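Local coordinates for protein hyaluronidase (Thermobaculum terrenum, PDB 5DIY) that probably removes O-linked N-acetylglucosamine from modified proteins, as a glycoside hydrolase of family 84 with a TIM-barrel domain, at residues 191-195 with 206-210. Residues are numbered along the deposited sequence; the frame is centred on the assembly and turned at random.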
ATOM      1  N   PHE C 191       5.193  12.810 -12.925  1.00 24.47           N
ATOM      2  CA  PHE C 191       5.162  11.769 -11.895  1.00 24.18           C
ATOM      3  C   PHE C 191       5.994  10.551 -12.281  1.00 24.36           C
ATOM      4  O   PHE C 191       6.250  10.289 -13.460  1.00 24.89           O
ATOM      5  CB  PHE C 191       3.721  11.310 -11.602  1.00 23.71           C
ATOM      6  CG  PHE C 191       3.038  12.057 -10.485  1.00 23.17           C
ATOM      7  CD1 PHE C 191       3.641  12.182  -9.239  1.00 23.12           C
ATOM      8  CD2 PHE C 191       1.757  12.571 -10.659  1.00 22.97           C
ATOM      9  CE1 PHE C 191       3.005  12.835  -8.202  1.00 23.40           C
ATOM     10  CE2 PHE C 191       1.111  13.225  -9.622  1.00 23.29           C
ATOM     11  CZ  PHE C 191       1.741  13.358  -8.392  1.00 23.57           C
ATOM     12  N   TRP C 192       6.373   9.790 -11.262  1.00 24.80           N
ATOM     13  CA  TRP C 192       7.145   8.571 -11.423  1.00 24.24           C
ATOM     14  C   TRP C 192       7.026   7.769 -10.122  1.00 24.75           C
ATOM     15  O   TRP C 192       7.098   8.347  -9.036  1.00 25.68           O
ATOM     16  CB  TRP C 192       8.602   8.944 -11.701  1.00 24.89           C
ATOM     17  CG  TRP C 192       9.479   7.795 -11.956  1.00 24.42           C
ATOM     18  CD1 TRP C 192      10.344   7.228 -11.080  1.00 24.96           C
ATOM     19  CD2 TRP C 192       9.589   7.057 -13.171  1.00 24.85           C
ATOM     20  NE1 TRP C 192      10.984   6.171 -11.667  1.00 25.08           N
ATOM     21  CE2 TRP C 192      10.540   6.040 -12.954  1.00 25.32           C
ATOM     22  CE3 TRP C 192       8.970   7.146 -14.420  1.00 25.27           C
ATOM     23  CZ2 TRP C 192      10.896   5.128 -13.945  1.00 25.70           C
ATOM     24  CZ3 TRP C 192       9.324   6.234 -15.406  1.00 25.41           C
ATOM     25  CH2 TRP C 192      10.279   5.243 -15.163  1.00 25.66           C
ATOM     26  N   THR C 193       6.843   6.455 -10.223  1.00 24.54           N
ATOM     27  CA  THR C 193       6.617   5.605  -9.035  1.00 24.72           C
ATOM     28  C   THR C 193       7.842   4.809  -8.580  1.00 25.48           C
ATOM     29  O   THR C 193       7.842   4.273  -7.475  1.00 26.71           O
ATOM     30  CB  THR C 193       5.391   4.657  -9.203  1.00 24.17           C
ATOM     31  OG1 THR C 193       5.705   3.577 -10.091  1.00 23.14           O
ATOM     32  CG2 THR C 193       4.175   5.412  -9.746  1.00 23.83           C
ATOM     33  N   GLY C 194       8.872   4.733  -9.422  1.00 26.85           N
ATOM     34  CA  GLY C 194      10.167   4.148  -9.054  1.00 26.83           C
ATOM     35  C   GLY C 194      10.444   2.921  -9.900  1.00 26.84           C
ATOM     36  O   GLY C 194       9.879   2.794 -10.977  1.00 27.27           O
ATOM     37  N   PRO C 195      11.323   2.013  -9.432  1.00 27.68           N
ATOM     38  CA  PRO C 195      11.593   0.794 -10.219  1.00 28.28           C
ATOM     39  C   PRO C 195      10.375  -0.109 -10.461  1.00 28.18           C
ATOM     40  O   PRO C 195      10.324  -0.790 -11.475  1.00 27.60           O
ATOM     41  CB  PRO C 195      12.658   0.064  -9.390  1.00 28.75           C
ATOM     42  CG  PRO C 195      13.327   1.144  -8.616  1.00 29.05           C
ATOM     43  CD  PRO C 195      12.250   2.142  -8.294  1.00 28.26           C
ATOM     44  N   HIS C 206      18.762   5.923  -9.185  1.00 32.37           N
ATOM     45  CA  HIS C 206      17.596   5.681 -10.027  1.00 31.29           C
ATOM     46  C   HIS C 206      16.930   6.990 -10.438  1.00 29.87           C
ATOM     47  O   HIS C 206      16.648   7.193 -11.619  1.00 30.09           O
ATOM     48  CB  HIS C 206      16.579   4.770  -9.321  1.00 31.41           C
ATOM     49  CG  HIS C 206      15.420   4.387 -10.185  1.00 30.78           C
ATOM     50  ND1 HIS C 206      15.574   3.636 -11.328  1.00 30.54           N
ATOM     51  CD2 HIS C 206      14.095   4.651 -10.084  1.00 31.16           C
ATOM     52  CE1 HIS C 206      14.396   3.453 -11.895  1.00 30.89           C
ATOM     53  NE2 HIS C 206      13.481   4.057 -11.159  1.00 30.75           N
ATOM     54  N   MET C 207      16.692   7.876  -9.473  1.00 29.45           N
ATOM     55  CA  MET C 207      16.019   9.152  -9.763  1.00 29.25           C
ATOM     56  C   MET C 207      16.897  10.132 -10.558  1.00 29.84           C
ATOM     57  O   MET C 207      16.363  10.996 -11.252  1.00 28.21           O
ATOM     58  CB  MET C 207      15.464   9.791  -8.488  1.00 28.36           C
ATOM     59  CG  MET C 207      14.444   8.923  -7.750  1.00 28.70           C
ATOM     60  SD  MET C 207      13.098   8.254  -8.759  1.00 28.82           S
ATOM     61  CE  MET C 207      12.345   9.781  -9.323  1.00 28.75           C
ATOM     62  N   GLN C 208      18.221   9.989 -10.450  1.00 32.29           N
ATOM     63  CA  GLN C 208      19.179  10.674 -11.339  1.00 35.14           C
ATOM     64  C   GLN C 208      18.929  10.329 -12.799  1.00 33.96           C
ATOM     65  O   GLN C 208      18.878  11.219 -13.649  1.00 34.32           O
ATOM     66  CB  GLN C 208      20.633  10.295 -11.011  1.00 38.34           C
ATOM     67  CG  GLN C 208      21.306  11.144  -9.948  1.00 41.53           C
ATOM     68  CD  GLN C 208      22.747  10.725  -9.677  1.00 45.29           C
ATOM     69  OE1 GLN C 208      23.223   9.701 -10.179  1.00 47.65           O
ATOM     70  NE2 GLN C 208      23.450  11.519  -8.878  1.00 45.88           N
ATOM     71  N   GLU C 209      18.782   9.036 -13.080  1.00 33.23           N
ATOM     72  CA  GLU C 209      18.509   8.572 -14.440  1.00 32.88           C
ATOM     73  C   GLU C 209      17.190   9.126 -14.951  1.00 31.28           C
ATOM     74  O   GLU C 209      17.130   9.651 -16.059  1.00 29.57           O
ATOM     75  CB  GLU C 209      18.478   7.049 -14.515  1.00 35.09           C
ATOM     76  CG  GLU C 209      19.825   6.388 -14.308  1.00 37.61           C
ATOM     77  CD  GLU C 209      19.712   4.878 -14.299  1.00 40.39           C
ATOM     78  OE1 GLU C 209      19.308   4.315 -13.256  1.00 43.18           O
ATOM     79  OE2 GLU C 209      20.015   4.254 -15.337  1.00 42.06           O
ATOM     80  N   VAL C 210      16.148   9.033 -14.124  1.00 30.83           N
ATOM     81  CA  VAL C 210      14.829   9.571 -14.475  1.00 30.16           C
ATOM     82  C   VAL C 210      14.936  11.068 -14.801  1.00 29.92           C
ATOM     83  O   VAL C 210      14.390  11.528 -15.807  1.00 30.05           O
ATOM     84  CB  VAL C 210      13.776   9.360 -13.356  1.00 30.06           C
ATOM     85  CG1 VAL C 210      12.453  10.045 -13.714  1.00 29.72           C
ATOM     86  CG2 VAL C 210      13.518   7.875 -13.109  1.00 30.47           C
TER
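Trp192 points its indole N-H at the imidazole of His206: Trp192 NE1 donates to His206 NE2 at 3.3 Å, a weak bond with an N-H...N angle of 155°. The acceptor lies at the edge of the indole, in its plane, and the two rings meet rim to rim with their planes turned 40° apart. Over one face of the indole sits Val210, its CG2 displaced toward the rim and 3.4 Å from Trp192 NE1, a CH-pi contact with the five-membered ring. Met207 comes in obliquely, its methyl CE 3.7 Å from Trp192 CD1 and its sulfur making a Met-aromatic contact; the bends at chi2 and chi3 curl the chain back to the ring. Pro195 CG stands over the centre of one face of the imidazole of His206 as a CH-pi contact, 3.9 Å from the ring centroid; Val210 CG2 lies farther off on the opposite side, toward the rim. This is the interface of strand 189-192 and the loop after it with helix 204-214, within one beta-alpha-beta unit of the eight-stranded TIM barrel. The indole leaves the strand with CG anti to the backbone N (chi1 -177°), which carries it outward onto the helix. An alanine in place of Trp192 removes the N-H that faces His206 NE2, which would probably free the imidazole to turn and open a gap beside Val210 and Met207. Further out, Met207 and Val210 also touch strand 218-222, at Leu220 and Ala218, and Thr203 OG1 is hydrogen-bonded to the backbone N of His206. Gly194 adopts a backbone conformation in which a beta carbon would run into the carbonyl oxygen of Thr193. Next to it, Thr193 turns away from the helix and touches the bound N-acetylglucosamine.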